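Local coordinates for protein putative invasin (Yersinia pseudotuberculosis IP 31758, PDB 5N40) that probably acts as a bacterial adhesin of the invasin family, presenting a C-type lectin-like domain at the end of a row of immunoglobulin-like domains, at residues 59-62 with 68-71; 254-259 with 268-273; 315-318 with 322-325. The protein carries 1 engineered substitution. All coordinates share one frame; numbering follows the deposited sequence.

Contact 1 (59-62 with 68-71)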
# COMPACT_ATOMS: atom_id res chain seq x y z
N ASN A 59 1.69 13.83 42.24
CA ASN A 59 1.10 14.71 43.25
C ASN A 59 1.89 16.01 43.37
O ASN A 59 3.11 16.04 43.24
CB ASN A 59 1.04 14.00 44.61
CG ASN A 59 0.23 12.72 44.57
OD1 ASN A 59 0.66 11.69 45.10
ND2 ASN A 59 -0.95 12.77 43.95
N VAL A 60 1.16 17.09 43.60
CA VAL A 60 1.74 18.41 43.83
C VAL A 60 2.32 18.47 45.23
O VAL A 60 1.70 18.00 46.19
CB VAL A 60 0.67 19.50 43.63
CG1 VAL A 60 1.17 20.87 44.09
CG2 VAL A 60 0.23 19.55 42.17
N THR A 61 3.51 19.08 45.36
CA THR A 61 4.13 19.32 46.65
C THR A 61 4.63 20.76 46.71
O THR A 61 4.92 21.38 45.68
CB THR A 61 5.30 18.35 46.93
OG1 THR A 61 6.38 18.61 46.03
CG2 THR A 61 4.85 16.91 46.77
N GLU A 62 4.73 21.28 47.92
CA GLU A 62 5.10 22.67 48.14
C GLU A 62 6.56 22.76 48.57
O GLU A 62 7.01 22.01 49.45
CB GLU A 62 4.21 23.32 49.20
CG GLU A 62 4.57 24.77 49.52
CD GLU A 62 3.68 25.36 50.59
OE1 GLU A 62 2.85 24.63 51.15
OE2 GLU A 62 3.82 26.57 50.88
N TYR A 68 5.01 25.56 44.06
CA TYR A 68 4.34 24.27 44.07
C TYR A 68 4.67 23.55 42.77
O TYR A 68 4.49 24.12 41.69
CB TYR A 68 2.82 24.44 44.21
CG TYR A 68 2.40 25.22 45.43
CD1 TYR A 68 2.53 26.61 45.47
CD2 TYR A 68 1.88 24.58 46.55
CE1 TYR A 68 2.15 27.34 46.59
CE2 TYR A 68 1.49 25.30 47.67
CZ TYR A 68 1.62 26.68 47.68
OH TYR A 68 1.23 27.40 48.79
N THR A 69 5.14 22.31 42.87
CA THR A 69 5.65 21.59 41.71
C THR A 69 5.01 20.21 41.58
O THR A 69 4.54 19.62 42.56
CB THR A 69 7.17 21.43 41.78
OG1 THR A 69 7.53 20.71 42.96
CG2 THR A 69 7.82 22.80 41.80
N ALA A 70 5.00 19.72 40.34
CA ALA A 70 4.62 18.35 40.04
C ALA A 70 5.36 17.92 38.78
O ALA A 70 5.80 18.76 37.99
CB ALA A 70 3.11 18.19 39.85
N THR A 71 5.51 16.61 38.62
CA THR A 71 6.15 16.06 37.43
C THR A 71 5.08 15.59 36.46
O THR A 71 4.21 14.79 36.83
CB THR A 71 7.08 14.90 37.80
OG1 THR A 71 8.15 15.39 38.63
CG2 THR A 71 7.68 14.25 36.55
O HOH W 1 5.59 16.77 43.73

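Contact 2 (254-259 with 268-273)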
# COMPACT_ATOMS: atom_id res chain seq x y z
N PRO A 254 12.61 -16.89 -30.40
CA PRO A 254 13.36 -15.88 -31.17
C PRO A 254 13.50 -16.20 -32.64
O PRO A 254 13.82 -15.30 -33.42
CB PRO A 254 14.73 -15.87 -30.48
CG PRO A 254 14.84 -17.20 -29.83
CD PRO A 254 13.44 -17.53 -29.38
N GLY A 255 13.25 -17.45 -33.04
CA GLY A 255 13.46 -17.86 -34.41
C GLY A 255 12.34 -17.53 -35.38
O GLY A 255 12.47 -17.85 -36.57
N THR A 256 11.26 -16.91 -34.94
CA THR A 256 10.17 -16.54 -35.84
C THR A 256 10.15 -15.03 -36.07
O THR A 256 10.49 -14.24 -35.18
CB THR A 256 8.81 -17.00 -35.31
OG1 THR A 256 7.80 -16.67 -36.27
CG2 THR A 256 8.48 -16.33 -34.00
N ILE A 257 9.75 -14.66 -37.28
CA ILE A 257 9.77 -13.27 -37.72
C ILE A 257 8.50 -12.53 -37.31
O ILE A 257 8.56 -11.35 -36.93
CB ILE A 257 9.97 -13.22 -39.25
CG1 ILE A 257 11.16 -14.10 -39.67
CG2 ILE A 257 10.16 -11.79 -39.73
CD1 ILE A 257 12.46 -13.75 -39.00
N GLY A 258 7.35 -13.18 -37.38
CA GLY A 258 6.11 -12.51 -37.05
C GLY A 258 6.07 -12.11 -35.58
O GLY A 258 6.50 -12.86 -34.70
N THR A 259 5.55 -10.91 -35.33
CA THR A 259 5.35 -10.43 -33.97
C THR A 259 4.03 -9.67 -33.87
O THR A 259 3.45 -9.26 -34.88
CB THR A 259 6.48 -9.50 -33.50
OG1 THR A 259 6.52 -8.33 -34.33
CG2 THR A 259 7.82 -10.20 -33.54
N ALA A 268 5.08 -13.81 -30.24
CA ALA A 268 5.49 -14.49 -31.45
C ALA A 268 4.27 -14.85 -32.28
O ALA A 268 3.22 -15.22 -31.74
CB ALA A 268 6.29 -15.75 -31.11
N MET A 269 4.41 -14.77 -33.60
CA MET A 269 3.32 -15.04 -34.53
C MET A 269 3.85 -15.91 -35.67
O MET A 269 5.03 -15.85 -36.01
CB MET A 269 2.71 -13.74 -35.08
CG MET A 269 2.29 -12.76 -34.00
SD MET A 269 0.96 -13.35 -32.92
CE MET A 269 -0.48 -12.80 -33.83
N PHE A 270 2.95 -16.71 -36.26
CA PHE A 270 3.35 -17.82 -37.11
C PHE A 270 2.43 -17.94 -38.32
O PHE A 270 1.24 -17.65 -38.24
CB PHE A 270 3.31 -19.15 -36.33
CG PHE A 270 4.10 -19.13 -35.06
CD1 PHE A 270 3.55 -18.62 -33.90
CD2 PHE A 270 5.39 -19.64 -35.03
CE1 PHE A 270 4.28 -18.60 -32.73
CE2 PHE A 270 6.13 -19.62 -33.86
CZ PHE A 270 5.57 -19.11 -32.71
N ASN A 271 3.00 -18.39 -39.43
CA ASN A 271 2.18 -18.87 -40.54
C ASN A 271 1.90 -20.36 -40.31
O ASN A 271 2.35 -20.96 -39.33
CB ASN A 271 2.85 -18.62 -41.89
CG ASN A 271 4.14 -19.39 -42.08
OD1 ASN A 271 4.45 -20.33 -41.35
ND2 ASN A 271 4.91 -19.00 -43.09
N GLN A 272 1.15 -20.97 -41.23
CA GLN A 272 0.68 -22.33 -41.01
C GLN A 272 1.85 -23.32 -40.93
O GLN A 272 1.88 -24.18 -40.04
CB GLN A 272 -0.30 -22.73 -42.10
CG GLN A 272 -1.05 -24.02 -41.81
CD GLN A 272 -2.08 -23.88 -40.71
OE1 GLN A 272 -2.56 -22.78 -40.41
NE2 GLN A 272 -2.47 -25.01 -40.11
N SER A 273 2.81 -23.21 -41.85
CA SER A 273 3.90 -24.19 -41.86
C SER A 273 4.76 -24.07 -40.61
O SER A 273 5.21 -25.09 -40.06
CB SER A 273 4.74 -24.02 -43.12
OG SER A 273 5.32 -22.73 -43.19
O HOH W 2 6.51 -15.50 -38.19

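Contact 3 (315-318 with 322-325)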
# COMPACT_ATOMS: atom_id res chain seq x y z
N THR A 315 -7.59 -27.49 -39.14
CA THR A 315 -8.71 -27.91 -39.98
C THR A 315 -8.60 -27.25 -41.34
O THR A 315 -8.64 -26.01 -41.44
CB THR A 315 -10.04 -27.56 -39.31
OG1 THR A 315 -10.08 -28.09 -37.98
CG2 THR A 315 -11.22 -28.11 -40.12
N SER A 316 -8.51 -28.06 -42.39
CA SER A 316 -8.46 -27.54 -43.76
C SER A 316 -9.81 -26.98 -44.17
O SER A 316 -10.85 -27.63 -44.00
CB SER A 316 -8.03 -28.64 -44.72
OG SER A 316 -6.76 -29.16 -44.37
N ALA A 317 -9.80 -25.77 -44.73
CA ALA A 317 -11.01 -25.14 -45.26
C ALA A 317 -11.13 -25.39 -46.76
O ALA A 317 -12.09 -26.01 -47.23
CB ALA A 317 -10.99 -23.64 -44.97
N VAL A 318 -10.16 -24.90 -47.53
CA VAL A 318 -10.04 -25.16 -48.95
C VAL A 318 -8.58 -25.54 -49.23
O VAL A 318 -7.73 -25.50 -48.34
CB VAL A 318 -10.48 -23.96 -49.81
CG1 VAL A 318 -11.94 -23.65 -49.57
CG2 VAL A 318 -9.61 -22.74 -49.51
N HIS A 322 -6.20 -23.11 -44.16
CA HIS A 322 -6.78 -23.69 -42.96
C HIS A 322 -7.55 -22.63 -42.18
O HIS A 322 -7.16 -21.46 -42.14
CB HIS A 322 -5.71 -24.31 -42.06
CG HIS A 322 -5.01 -25.49 -42.66
ND1 HIS A 322 -4.11 -25.38 -43.69
CD2 HIS A 322 -5.08 -26.81 -42.37
CE1 HIS A 322 -3.65 -26.57 -44.01
NE2 HIS A 322 -4.22 -27.46 -43.22
N PHE A 323 -8.64 -23.06 -41.56
CA PHE A 323 -9.43 -22.16 -40.74
C PHE A 323 -8.58 -21.57 -39.62
O PHE A 323 -7.72 -22.25 -39.05
CB PHE A 323 -10.62 -22.89 -40.12
CG PHE A 323 -11.67 -23.30 -41.11
CD1 PHE A 323 -12.54 -22.37 -41.64
CD2 PHE A 323 -11.80 -24.63 -41.47
CE1 PHE A 323 -13.51 -22.75 -42.55
CE2 PHE A 323 -12.78 -25.01 -42.38
CZ PHE A 323 -13.63 -24.07 -42.91
N TYR A 324 -8.85 -20.31 -39.30
CA TYR A 324 -8.37 -19.69 -38.08
C TYR A 324 -9.59 -19.27 -37.26
O TYR A 324 -10.70 -19.17 -37.79
CB TYR A 324 -7.46 -18.49 -38.39
CG TYR A 324 -7.98 -17.52 -39.43
CD1 TYR A 324 -8.95 -16.58 -39.12
CD2 TYR A 324 -7.48 -17.53 -40.73
CE1 TYR A 324 -9.42 -15.69 -40.06
CE2 TYR A 324 -7.94 -16.63 -41.68
CZ TYR A 324 -8.91 -15.71 -41.34
OH TYR A 324 -9.38 -14.82 -42.27
N VAL A 325 -9.39 -19.06 -35.96
CA VAL A 325 -10.49 -18.79 -35.05
C VAL A 325 -10.25 -17.48 -34.31
O VAL A 325 -9.15 -17.25 -33.79
CB VAL A 325 -10.68 -19.95 -34.05
CG1 VAL A 325 -11.91 -19.69 -33.18
CG2 VAL A 325 -10.81 -21.29 -34.78

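Contact 1 (59-62 with 68-71)
T61 and T69 form the hydrogen-bonded pair of an antiparallel beta hairpin, made by strands 56-63 and 67-73 of an immunoglobulin-like domain. T61 N reaches T69 O over 3.0 Å, and T69 N answers to T61 O over the same length, each bond close to straight; CA-H groups of V60 and Y68 reinforce the same two carbonyls. At the next pair, E62 and Y68, no backbone bonds run across, and the strands draw in to 4.4 Å between CA of E62 and CA of Y68.

There the E62 chain lies alongside the Y68 ring, both pointing the same way. With CG anti to the backbone N (chi1 178°) and the rest extended, the chain follows the ring outward: CB meets CD2 and CE2, CG sits over the face at 4.1 Å from the ring centroid, and CD lies near CE2 and OH alike, with OE1 closest to CE2. The carboxylate is turned 24° from the ring plane. OE2 comes to 3.4 Å from Y68 OH, yet its hydrogen bond goes to G45 N, while Y68 OH bonds to V43 O and Q46 N. Glutamate thus offers an aliphatic stem to the ring and an acid to the neighbouring loop.

Beside the Y68 ring, V60 splits its methyls, CG1 against Y68 CB and CG2 against A70 CB at 3.9 Å. The small, apolar V60 and A70 fit against V48 and F50 of strand 48-52. The other side carries the threonines, whose hydroxyls both bond to Q63. T61 OG1 also donates to a water 3.0 Å away, and that water gives its protons to N59 O, 2.6 Å from it, and, over a longer path, to T69 O.

Contact 2 (254-259 with 268-273)
G258 and M269 bring the two backbones together, M269 N bonding to G258 O over 3.0 Å in a bent fashion, the donor standing 66° out of the carbonyl plane; T259 and A268 follow in register as an antiparallel non-hydrogen-bonded pair, 4.8 Å between their CA atoms. G258 has no side chain to hold the backbones apart here, and M269 passes close by: its CB packs on the G258 carbonyl and its CG lies 3.5 Å from T259 C, before the flexible thioether turns away toward Q309, N345 and N347.

T256, two residues earlier, points toward 268-270. Its OG1 is anti to the backbone N (chi1 -177°), which carries the hydroxyl toward M269 O and leaves CG2 to touch A268 CB at 3.7 Å. The F270 ring crosses this side chain at about a right angle, with CE2 4.0 Å from T256 CB. A water ties the polar atoms together: it accepts from G258 N, lies 2.7 Å from M269 O, to which it can donate, and is 2.6 Å from T256 OG1. A threonine suits the spot, meeting water with one branch and alanine with the other.

Past F270, N271 is the N-cap of helix 272-278, its OD1 taking Q274 N and also S273 OG. The whole is a beta hairpin feeding directly into a capped helix within the C-type lectin-like adhesion domain.

Contact 3 (315-318 with 322-325)
The F323 ring receives A317 CB squarely on one face: the methyl lies 3.3 Å above the ring plane over its centre, a tight CH-pi contact only 13° off the normal. The T315 side chain runs obliquely to that of F323, CG2 3.8 Å from F323 CD2. These residues belong to a short beta hairpin of the C-type lectin-like domain, strands 315-318 and 321-325, which is strongly twisted, its two short segments running at 113°. A classic beta bulge at A317 and V318 accompanies the twist, and alanine is small enough there to let the backbone ride close over the phenyl group.

The second flat group, the H322 imidazole, lies beside the T315-S316 backbone. S316 OG approaches it obliquely, 3.3 Å from NE2, while at the other nitrogen ND1 hydrogen-bonds to D341 OD2, fixing how the ring is turned. T315 OG1 likewise has its partner outside the hairpin, S284 N at the start of helix 284-293.

No backbone hydrogen bonds run between S316 and H322, whose CA atoms are 4.3 Å apart. The neighbouring carbonyl makes the link: T315 O is approached at 3.3 Å by H322 CA and accepts F323 N at 3.0 Å, with a C=O...N angle of 177°.

Overall arrangement
The three contacts lie in series along an elongated chain. Contact 1 belongs to the immunoglobulin-like domain near the N-terminus, contacts 2 and 3 to the C-terminal lectin-like domain on the opposite side of the chain's centre. Contact 1 is about 87 Å from contact 2 and 96 Å from contact 3, centre to centre, and touches neither. Contacts 2 and 3, with centres about 18 Å apart, pack together directly: Q272 NE2 lies 3.6 Å from H322 CG. R312 and S313, just before 315-318, also bond to contact 2: F270 O accepts from R312 NE, and Q272 NE2 donates to S313 O.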